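General stress protein 26 (Bacillus anthracis, PDB 3EC6) is of unknown function but binds flavin-adenine dinucleotide and probably belongs with the flavin-binding relatives of pyridoxamine 5'-phosphate oxidase. Local coordinates at residues V41-T46 with Y113-I118; M34-D39 with N94-N99. All coordinates share one frame; numbering follows the deposited sequence. Where two conformers were deposited one is given.

In the fold
Both contacts build on the antiparallel sheet of the flavin-binding fold, and strands 27-38 and 41-47, one from each contact, are neighbours in it. Contact 1 lies nearer the centre of the chain, almost wholly buried, and joins two strands through main-chain hydrogen bonds, with mainly aliphatic side chains on one face and tyrosines, a lysine and smaller apolar groups on the other. Contact 2 is only partly buried: it sets the end of helix 90-96 against the sheet by aromatic packing, with a salt bridge at its more exposed end. Tyr-43 of contact 1 meets Phe-96 of contact 2, so the two share one hydrophobic layer. Each also reaches FAD, contact 1 at N3 and O2, contact 2 mainly at O4.

Contact 1. Residues V41-T46 with Y113-I118. With FAD (flavin-adenine dinucleotide), chain B.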
loop_
_atom_site.group_PDB
_atom_site.type_symbol
_atom_site.label_atom_id
_atom_site.label_comp_id
_atom_site.label_asym_id
_atom_site.label_seq_id
_atom_site.Cartn_x
_atom_site.Cartn_y
_atom_site.Cartn_z
ATOM N N VAL A 41 1.486 4.960 18.566
ATOM C CA VAL A 41 2.021 3.634 18.257
ATOM C C VAL A 41 0.937 2.776 17.649
ATOM O O VAL A 41 -0.153 2.646 18.217
ATOM C CB VAL A 41 2.607 2.947 19.541
ATOM C CG1 VAL A 41 3.052 1.526 19.218
ATOM C CG2 VAL A 41 3.802 3.805 20.087
ATOM N N LEU A 42 1.204 2.196 16.475
ATOM C CA LEU A 42 0.144 1.451 15.766
ATOM C C LEU A 42 0.373 -0.037 16.023
ATOM O O LEU A 42 1.478 -0.492 16.281
ATOM C CB LEU A 42 0.166 1.697 14.227
ATOM C CG LEU A 42 -0.047 3.169 13.879
ATOM C CD1 LEU A 42 0.042 3.319 12.364
ATOM C CD2 LEU A 42 -1.392 3.676 14.355
ATOM N N TYR A 43 -0.720 -0.799 15.972
ATOM C CA TYR A 43 -0.625 -2.266 16.166
ATOM C C TYR A 43 -1.526 -2.952 15.142
ATOM O O TYR A 43 -2.606 -2.442 14.832
ATOM C CB TYR A 43 -1.148 -2.686 17.548
ATOM C CG TYR A 43 -0.306 -2.196 18.737
ATOM C CD1 TYR A 43 0.759 -2.986 19.220
ATOM C CD2 TYR A 43 -0.539 -0.945 19.318
ATOM C CE1 TYR A 43 1.574 -2.548 20.314
ATOM C CE2 TYR A 43 0.270 -0.490 20.365
ATOM C CZ TYR A 43 1.307 -1.287 20.857
ATOM O OH TYR A 43 2.123 -0.865 21.896
ATOM N N VAL A 44 -1.082 -4.084 14.627
ATOM C CA VAL A 44 -1.913 -4.886 13.708
ATOM C C VAL A 44 -1.936 -6.311 14.285
ATOM O O VAL A 44 -0.901 -6.834 14.709
ATOM C CB VAL A 44 -1.284 -4.933 12.316
ATOM C CG1 VAL A 44 -2.034 -5.896 11.401
ATOM C CG2 VAL A 44 -1.299 -3.513 11.707
ATOM N N ALA A 45 -3.118 -6.912 14.307
ATOM C CA ALA A 45 -3.294 -8.284 14.765
ATOM C C ALA A 45 -3.128 -9.197 13.583
ATOM O O ALA A 45 -3.735 -8.966 12.506
ATOM C CB ALA A 45 -4.689 -8.422 15.395
ATOM N N THR A 46 -2.317 -10.251 13.736
ATOM C CA THR A 46 -2.111 -11.174 12.628
ATOM C C THR A 46 -1.736 -12.560 13.146
ATOM O O THR A 46 -1.556 -12.747 14.375
ATOM C CB THR A 46 -1.122 -10.615 11.550
ATOM O OG1 THR A 46 -1.276 -11.371 10.350
ATOM C CG2 THR A 46 0.320 -10.669 12.037
ATOM N N TYR A 113 -2.114 -15.825 17.584
ATOM C CA TYR A 113 -2.378 -14.370 17.544
ATOM C C TYR A 113 -1.162 -13.621 18.100
ATOM O O TYR A 113 -0.752 -13.800 19.245
ATOM C CB TYR A 113 -3.621 -14.131 18.408
ATOM C CG TYR A 113 -4.055 -12.698 18.700
ATOM C CD1 TYR A 113 -3.596 -11.612 17.923
ATOM C CD2 TYR A 113 -4.985 -12.460 19.748
ATOM C CE1 TYR A 113 -3.998 -10.349 18.198
ATOM C CE2 TYR A 113 -5.431 -11.160 20.037
ATOM C CZ TYR A 113 -4.908 -10.118 19.235
ATOM O OH TYR A 113 -5.347 -8.839 19.505
ATOM N N VAL A 114 -0.601 -12.769 17.269
ATOM C CA VAL A 114 0.426 -11.835 17.764
ATOM C C VAL A 114 0.053 -10.476 17.234
ATOM O O VAL A 114 -0.777 -10.335 16.308
ATOM C CB VAL A 114 1.850 -12.200 17.263
ATOM C CG1 VAL A 114 2.255 -13.569 17.816
ATOM C CG2 VAL A 114 1.925 -12.204 15.712
ATOM N N LEU A 115 0.685 -9.467 17.809
ATOM C CA LEU A 115 0.547 -8.098 17.299
ATOM C C LEU A 115 1.851 -7.656 16.628
ATOM O O LEU A 115 2.945 -7.913 17.131
ATOM C CB LEU A 115 0.217 -7.111 18.431
ATOM C CG LEU A 115 -1.163 -7.274 19.073
ATOM C CD1 LEU A 115 -1.178 -6.471 20.387
ATOM C CD2 LEU A 115 -2.272 -6.841 18.131
ATOM N N ILE A 116 1.711 -6.964 15.492
ATOM C CA ILE A 116 2.852 -6.213 14.968
ATOM C C ILE A 116 2.754 -4.792 15.553
ATOM O O ILE A 116 1.733 -4.132 15.421
ATOM C CB ILE A 116 2.765 -6.138 13.483
ATOM C CG1 ILE A 116 2.847 -7.527 12.878
ATOM C CG2 ILE A 116 3.893 -5.235 12.983
ATOM C CD1 ILE A 116 2.613 -7.522 11.334
ATOM N N LYS A 117 3.815 -4.365 16.251
ATOM C CA LYS A 117 3.882 -3.082 16.920
ATOM C C LYS A 117 4.702 -2.167 16.037
ATOM O O LYS A 117 5.816 -2.490 15.644
ATOM C CB LYS A 117 4.589 -3.247 18.278
ATOM C CG LYS A 117 4.882 -1.904 18.923
ATOM C CD LYS A 117 5.415 -2.124 20.332
ATOM C CE LYS A 117 5.842 -0.827 20.986
ATOM N NZ LYS A 117 6.459 -1.092 22.315
ATOM N N ILE A 118 4.177 -1.004 15.685
ATOM C CA ILE A 118 4.908 -0.106 14.770
ATOM C C ILE A 118 5.221 1.163 15.549
ATOM O O ILE A 118 4.313 1.928 15.942
ATOM C CB ILE A 118 4.051 0.238 13.535
ATOM C CG1 ILE A 118 3.824 -1.000 12.721
ATOM C CG2 ILE A 118 4.815 1.257 12.636
ATOM C CD1 ILE A 118 2.646 -0.925 11.856
HETATM P PA FAD B . 0.577 -14.609 3.934
HETATM O O1A FAD B . 1.650 -15.022 4.930
HETATM O O2A FAD B . -0.732 -15.359 4.100
HETATM O O5B FAD B . 1.017 -14.939 2.389
HETATM C C5B FAD B . 0.190 -14.420 1.375
HETATM C C4B FAD B . 1.127 -13.550 0.562
HETATM O O4B FAD B . 2.016 -14.417 -0.174
HETATM C C3B FAD B . 0.329 -12.695 -0.416
HETATM O O3B FAD B . 0.203 -11.355 0.060
HETATM C C2B FAD B . 1.089 -12.893 -1.728
HETATM O O2B FAD B . 2.047 -11.862 -1.905
HETATM C C1B FAD B . 1.824 -14.225 -1.566
HETATM N N9A FAD B . 1.023 -15.353 -2.104
HETATM C C8A FAD B . -0.350 -15.400 -2.203
HETATM N N7A FAD B . -0.710 -16.586 -2.753
HETATM C C5A FAD B . 0.402 -17.306 -2.994
HETATM C C6A FAD B . 0.564 -18.575 -3.546
HETATM N N6A FAD B . -0.468 -19.137 -4.193
HETATM N N1A FAD B . 1.853 -19.062 -3.692
HETATM C C2A FAD B . 2.949 -18.302 -3.291
HETATM N N3A FAD B . 2.771 -17.037 -2.739
HETATM C C4A FAD B . 1.506 -16.549 -2.592
HETATM N N1 FAD B . -4.883 -10.093 7.785
HETATM C C2 FAD B . -4.471 -10.088 9.102
HETATM O O2 FAD B . -3.761 -11.040 9.438
HETATM N N3 FAD B . -4.792 -9.055 9.952
HETATM C C4 FAD B . -5.584 -8.013 9.521
HETATM O O4 FAD B . -5.876 -7.072 10.314
HETATM C C4X FAD B . -6.077 -8.029 8.200
HETATM N N5 FAD B . -6.886 -6.989 7.771
HETATM C C5X FAD B . -7.365 -7.023 6.468
HETATM C C6 FAD B . -8.205 -5.965 6.071
HETATM C C7 FAD B . -8.656 -5.985 4.748
HETATM C C7M FAD B . -9.566 -4.862 4.309
HETATM C C8 FAD B . -8.289 -7.018 3.859
HETATM C C8M FAD B . -8.747 -7.047 2.408
HETATM C C9 FAD B . -7.411 -8.034 4.259
HETATM C C9A FAD B . -6.954 -8.044 5.592
HETATM N N10 FAD B . -6.104 -9.059 6.017
HETATM C C10 FAD B . -5.683 -9.059 7.346
HETATM C "C1'" FAD B . -5.531 -10.103 5.118
HETATM C "C2'" FAD B . -4.125 -9.769 4.597
HETATM O "O2'" FAD B . -4.129 -8.547 3.853
HETATM C "C3'" FAD B . -3.709 -10.885 3.636
HETATM O "O3'" FAD B . -3.781 -12.114 4.379
HETATM C "C4'" FAD B . -2.301 -10.671 3.095
HETATM O "O4'" FAD B . -2.002 -11.569 1.978
HETATM C "C5'" FAD B . -1.263 -10.891 4.209
HETATM O "O5'" FAD B . 0.038 -10.747 3.659
HETATM P P FAD B . 1.116 -11.818 4.196
HETATM O O1P FAD B . 2.389 -11.777 3.358
HETATM O O2P FAD B . 1.285 -11.770 5.688
HETATM O O3P FAD B . 0.217 -13.088 3.817
HETATM O O HOH W 1 3.893 -2.377 23.393
#
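Strands 41-46 and 113-118 run antiparallel, Leu-42, Val-44 and Thr-46 forming hydrogen-bonded pairs with Ile-118, Ile-116 and Val-114, and six N-H...O bonds join them; the shortest runs from Ile-116 N to Val-44 O at 2.7 Å. Tyr-43 and Lys-117 face each other as a non-hydrogen-bonded pair, and their side chains lie side by side, pointing the same way. With CG anti to its backbone N (chi1 171°) and the chain extended beyond, Lys-117 passes its methylenes alongside the phenol, CG lying 3.6 Å from Tyr-43 CE1. A water joins the polar tips, 2.8 Å from Tyr-43 OH and 3.1 Å from Lys-117 NZ, so a lysine suits this place, its methylenes lining the buried phenol and its amine ending where the contact is partly exposed. Farther along the same face, Ala-45 is small enough for Tyr-113 CE1 to approach its CB to 3.5 Å, while Leu-115 CD2 packs against it too. On the other face the branched Val-44, Ile-116 and Thr-46 suit an extended backbone; Thr-46 CG2 meets Ile-116 CD1 at 4.0 Å. The Thr-46 hydroxyl binds the flavin: OG1, anti to the backbone N (chi1 -163°), donates to FAD O2 at 2.7 Å and is also hydrogen-bonded to Ser-50 OG. Next to it, FAD N3 gives an almost straight bond to Ala-45 O (2.8 Å, 175°), and this pair of bonds holds the pyrimidine edge of the isoalloxazine. Ile-53 of helix 51-58 covers Thr-46, Val-114 and Ile-116, Leu-92 of helix 90-96 covers Tyr-43 and Leu-115, and strands 27-38 and 77-87 continue the sheet.

Contact 2. Residues M34-D39 with N94-N99; sequences MFFHED and NKFWNN. With FAD (flavin-adenine dinucleotide), chain B.
Phe-36 and Phe-96 pack by exchanging CB groups: each lays its own CB over one face of the other's ring, while the rings themselves barely overlap. In this split-barrel-like, flavin-binding fold the pair joins strand 27-38 to the end of helix 90-96. The planes are near parallel, 17° apart, but slid so far that the centroids stand 5.1 Å from each other. Two CH-pi contacts result, Phe-36 CB being 3.5 Å from the centroid of the Phe-96 ring and Phe-96 CB 3.8 Å from that of the Phe-36 ring. Flat, wide phenyl groups suit a buried seam between helix and sheet, and Tyr-43 and Leu-115 extend the packing around Phe-96. At the more exposed end, Lys-95 reaches out fully extended, CG anti to its backbone N (chi1 180°), and its NZ forms a salt bridge with Glu-38 OE2 at 2.8 Å, using the anti lone pair of that oxygen. The long, extended chains of both residues let the charges meet at the border with solvent, and Glu-38 CG lies at the edge of the Phe-96 ring. Toward the flavin, selenomethionine Met-34 gives its backbone N-H to FAD O4 at 3.1 Å, with a weak second bond to N5. Its CE meets Asn-98 ND2 tip to tip, 3.9 Å apart. The Asn-98 amide is fixed at both ends: OD1 accepts from Ser-100 N, and ND2 donates to Phe-96 O at 3.1 Å, the oxygen lying near the plane of the Asn-98 amide. The same ND2 sits at the edge of the Phe-36 ring, 3.4 Å from its CZ.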
loop_
_atom_site.group_PDB
_atom_site.type_symbol
_atom_site.label_atom_id
_atom_site.label_comp_id
_atom_site.label_asym_id
_atom_site.label_seq_id
_atom_site.Cartn_x
_atom_site.Cartn_y
_atom_site.Cartn_z
HETATM N N MSE A 34 -6.105 -4.188 9.339
HETATM C CA MSE A 34 -6.789 -3.332 10.311
HETATM C C MSE A 34 -5.780 -2.781 11.310
HETATM O O MSE A 34 -4.967 -3.515 11.858
HETATM C CB MSE A 34 -7.833 -4.146 11.062
HETATM C CG MSE A 34 -8.800 -4.676 10.098
HETATM SE SE MSE A 34 -10.240 -5.634 10.946
HETATM C CE MSE A 34 -10.066 -4.907 12.682
ATOM N N PHE A 35 -5.867 -1.488 11.590
ATOM C CA PHE A 35 -4.925 -0.872 12.524
ATOM C C PHE A 35 -5.553 -0.448 13.832
ATOM O O PHE A 35 -6.569 0.289 13.838
ATOM C CB PHE A 35 -4.249 0.368 11.861
ATOM C CG PHE A 35 -3.246 0.008 10.825
ATOM C CD1 PHE A 35 -1.890 -0.075 11.143
ATOM C CD2 PHE A 35 -3.682 -0.302 9.509
ATOM C CE1 PHE A 35 -0.935 -0.448 10.132
ATOM C CE2 PHE A 35 -2.718 -0.705 8.535
ATOM C CZ PHE A 35 -1.370 -0.766 8.841
ATOM N N PHE A 36 -4.900 -0.826 14.935
ATOM C CA PHE A 36 -5.238 -0.309 16.278
ATOM C C PHE A 36 -4.123 0.582 16.770
ATOM O O PHE A 36 -3.134 0.775 16.083
ATOM C CB PHE A 36 -5.393 -1.502 17.246
ATOM C CG PHE A 36 -6.290 -2.550 16.713
ATOM C CD1 PHE A 36 -7.652 -2.436 16.852
ATOM C CD2 PHE A 36 -5.768 -3.615 15.978
ATOM C CE1 PHE A 36 -8.518 -3.412 16.292
ATOM C CE2 PHE A 36 -6.621 -4.609 15.427
ATOM C CZ PHE A 36 -7.980 -4.501 15.589
ATOM N N HIS A 37 -4.275 1.184 17.952
ATOM C CA HIS A 37 -3.201 2.091 18.361
ATOM C C HIS A 37 -3.231 2.338 19.868
ATOM O O HIS A 37 -4.285 2.105 20.530
ATOM C CB HIS A 37 -3.334 3.433 17.620
ATOM C CG HIS A 37 -4.359 4.304 18.224
ATOM N ND1 HIS A 37 -5.703 4.096 18.025
ATOM C CD2 HIS A 37 -4.247 5.348 19.088
ATOM C CE1 HIS A 37 -6.384 4.978 18.740
ATOM N NE2 HIS A 37 -5.528 5.762 19.372
ATOM N N GLU A 38 -2.069 2.731 20.381
ATOM C CA GLU A 38 -1.945 3.335 21.699
ATOM C C GLU A 38 -1.164 4.604 21.497
ATOM O O GLU A 38 0.017 4.567 21.171
ATOM C CB GLU A 38 -1.236 2.400 22.612
ATOM C CG GLU A 38 -2.254 1.466 23.222
ATOM C CD GLU A 38 -1.736 0.836 24.475
ATOM O OE1 GLU A 38 -0.490 0.822 24.662
ATOM O OE2 GLU A 38 -2.569 0.345 25.270
ATOM N N ASP A 39 -1.856 5.721 21.676
ATOM C CA ASP A 39 -1.309 7.009 21.267
ATOM C C ASP A 39 -0.861 6.909 19.795
ATOM O O ASP A 39 -1.671 6.567 18.925
ATOM C CB ASP A 39 -0.198 7.432 22.209
ATOM C CG ASP A 39 -0.738 7.791 23.594
ATOM O OD1 ASP A 39 -1.780 8.496 23.668
ATOM O OD2 ASP A 39 -0.116 7.354 24.576
ATOM N N ASN A 94 -5.817 -8.668 24.208
ATOM C CA ASN A 94 -7.210 -8.705 24.639
ATOM C C ASN A 94 -7.894 -7.364 24.398
ATOM O O ASN A 94 -9.081 -7.327 24.060
ATOM C CB ASN A 94 -7.301 -9.112 26.117
ATOM C CG ASN A 94 -6.876 -10.555 26.356
ATOM O OD1 ASN A 94 -6.940 -11.371 25.471
ATOM N ND2 ASN A 94 -6.461 -10.868 27.592
ATOM N N LYS A 95 -7.138 -6.272 24.507
ATOM C CA LYS A 95 -7.685 -4.927 24.286
ATOM C C LYS A 95 -8.202 -4.754 22.865
ATOM O O LYS A 95 -9.305 -4.257 22.631
ATOM C CB LYS A 95 -6.625 -3.863 24.634
ATOM C CG LYS A 95 -7.079 -2.431 24.434
ATOM C CD LYS A 95 -5.970 -1.461 24.944
ATOM C CE LYS A 95 -6.264 -0.042 24.544
ATOM N NZ LYS A 95 -5.361 0.856 25.378
ATOM N N PHE A 96 -7.426 -5.229 21.903
ATOM C CA PHE A 96 -7.723 -4.973 20.489
ATOM C C PHE A 96 -8.586 -6.070 19.890
ATOM O O PHE A 96 -9.055 -5.897 18.778
ATOM C CB PHE A 96 -6.419 -4.794 19.669
ATOM C CG PHE A 96 -5.597 -3.651 20.150
ATOM C CD1 PHE A 96 -6.205 -2.446 20.463
ATOM C CD2 PHE A 96 -4.205 -3.779 20.238
ATOM C CE1 PHE A 96 -5.439 -1.343 20.898
ATOM C CE2 PHE A 96 -3.422 -2.689 20.683
ATOM C CZ PHE A 96 -4.036 -1.502 21.029
ATOM N N TRP A 97 -8.744 -7.197 20.593
ATOM C CA TRP A 97 -9.500 -8.324 20.022
ATOM C C TRP A 97 -10.903 -7.891 19.593
ATOM O O TRP A 97 -11.567 -7.142 20.303
ATOM C CB TRP A 97 -9.595 -9.516 20.980
ATOM C CG TRP A 97 -10.465 -10.556 20.335
ATOM C CD1 TRP A 97 -11.799 -10.785 20.589
ATOM C CD2 TRP A 97 -10.080 -11.476 19.283
ATOM N NE1 TRP A 97 -12.253 -11.787 19.754
ATOM C CE2 TRP A 97 -11.226 -12.233 18.960
ATOM C CE3 TRP A 97 -8.873 -11.751 18.616
ATOM C CZ2 TRP A 97 -11.213 -13.224 17.965
ATOM C CZ3 TRP A 97 -8.859 -12.762 17.635
ATOM C CH2 TRP A 97 -10.026 -13.485 17.337
ATOM N N ASN A 98 -11.371 -8.364 18.447
ATOM C CA ASN A 98 -12.762 -8.113 18.036
ATOM C C ASN A 98 -13.119 -9.142 16.982
ATOM O O ASN A 98 -12.203 -9.794 16.437
ATOM C CB ASN A 98 -12.961 -6.683 17.519
ATOM C CG ASN A 98 -12.232 -6.434 16.241
ATOM O OD1 ASN A 98 -12.767 -6.665 15.147
ATOM N ND2 ASN A 98 -10.958 -6.051 16.347
ATOM N N ASN A 99 -14.387 -9.261 16.647
ATOM C CA ASN A 99 -14.805 -10.419 15.821
ATOM C C ASN A 99 -14.382 -10.312 14.343
ATOM O O ASN A 99 -14.381 -11.317 13.627
ATOM C CB ASN A 99 -16.301 -10.712 15.977
ATOM C CG ASN A 99 -16.632 -11.278 17.379
ATOM O OD1 ASN A 99 -15.730 -11.774 18.105
ATOM N ND2 ASN A 99 -17.910 -11.227 17.751
HETATM P PA FAD B . 0.577 -14.609 3.934
HETATM O O1A FAD B . 1.650 -15.022 4.930
HETATM O O2A FAD B . -0.732 -15.359 4.100
HETATM O O5B FAD B . 1.017 -14.939 2.389
HETATM C C5B FAD B . 0.190 -14.420 1.375
HETATM C C4B FAD B . 1.127 -13.550 0.562
HETATM O O4B FAD B . 2.016 -14.417 -0.174
HETATM C C3B FAD B . 0.329 -12.695 -0.416
HETATM O O3B FAD B . 0.203 -11.355 0.060
HETATM C C2B FAD B . 1.089 -12.893 -1.728
HETATM O O2B FAD B . 2.047 -11.862 -1.905
HETATM C C1B FAD B . 1.824 -14.225 -1.566
HETATM N N9A FAD B . 1.023 -15.353 -2.104
HETATM C C8A FAD B . -0.350 -15.400 -2.203
HETATM N N7A FAD B . -0.710 -16.586 -2.753
HETATM C C5A FAD B . 0.402 -17.306 -2.994
HETATM C C6A FAD B . 0.564 -18.575 -3.546
HETATM N N6A FAD B . -0.468 -19.137 -4.193
HETATM N N1A FAD B . 1.853 -19.062 -3.692
HETATM C C2A FAD B . 2.949 -18.302 -3.291
HETATM N N3A FAD B . 2.771 -17.037 -2.739
HETATM C C4A FAD B . 1.506 -16.549 -2.592
HETATM N N1 FAD B . -4.883 -10.093 7.785
HETATM C C2 FAD B . -4.471 -10.088 9.102
HETATM O O2 FAD B . -3.761 -11.040 9.438
HETATM N N3 FAD B . -4.792 -9.055 9.952
HETATM C C4 FAD B . -5.584 -8.013 9.521
HETATM O O4 FAD B . -5.876 -7.072 10.314
HETATM C C4X FAD B . -6.077 -8.029 8.200
HETATM N N5 FAD B . -6.886 -6.989 7.771
HETATM C C5X FAD B . -7.365 -7.023 6.468
HETATM C C6 FAD B . -8.205 -5.965 6.071
HETATM C C7 FAD B . -8.656 -5.985 4.748
HETATM C C7M FAD B . -9.566 -4.862 4.309
HETATM C C8 FAD B . -8.289 -7.018 3.859
HETATM C C8M FAD B . -8.747 -7.047 2.408
HETATM C C9 FAD B . -7.411 -8.034 4.259
HETATM C C9A FAD B . -6.954 -8.044 5.592
HETATM N N10 FAD B . -6.104 -9.059 6.017
HETATM C C10 FAD B . -5.683 -9.059 7.346
HETATM C "C1'" FAD B . -5.531 -10.103 5.118
HETATM C "C2'" FAD B . -4.125 -9.769 4.597
HETATM O "O2'" FAD B . -4.129 -8.547 3.853
HETATM C "C3'" FAD B . -3.709 -10.885 3.636
HETATM O "O3'" FAD B . -3.781 -12.114 4.379
HETATM C "C4'" FAD B . -2.301 -10.671 3.095
HETATM O "O4'" FAD B . -2.002 -11.569 1.978
HETATM C "C5'" FAD B . -1.263 -10.891 4.209
HETATM O "O5'" FAD B . 0.038 -10.747 3.659
HETATM P P FAD B . 1.116 -11.818 4.196
HETATM O O1P FAD B . 2.389 -11.777 3.358
HETATM O O2P FAD B . 1.285 -11.770 5.688
HETATM O O3P FAD B . 0.217 -13.088 3.817
#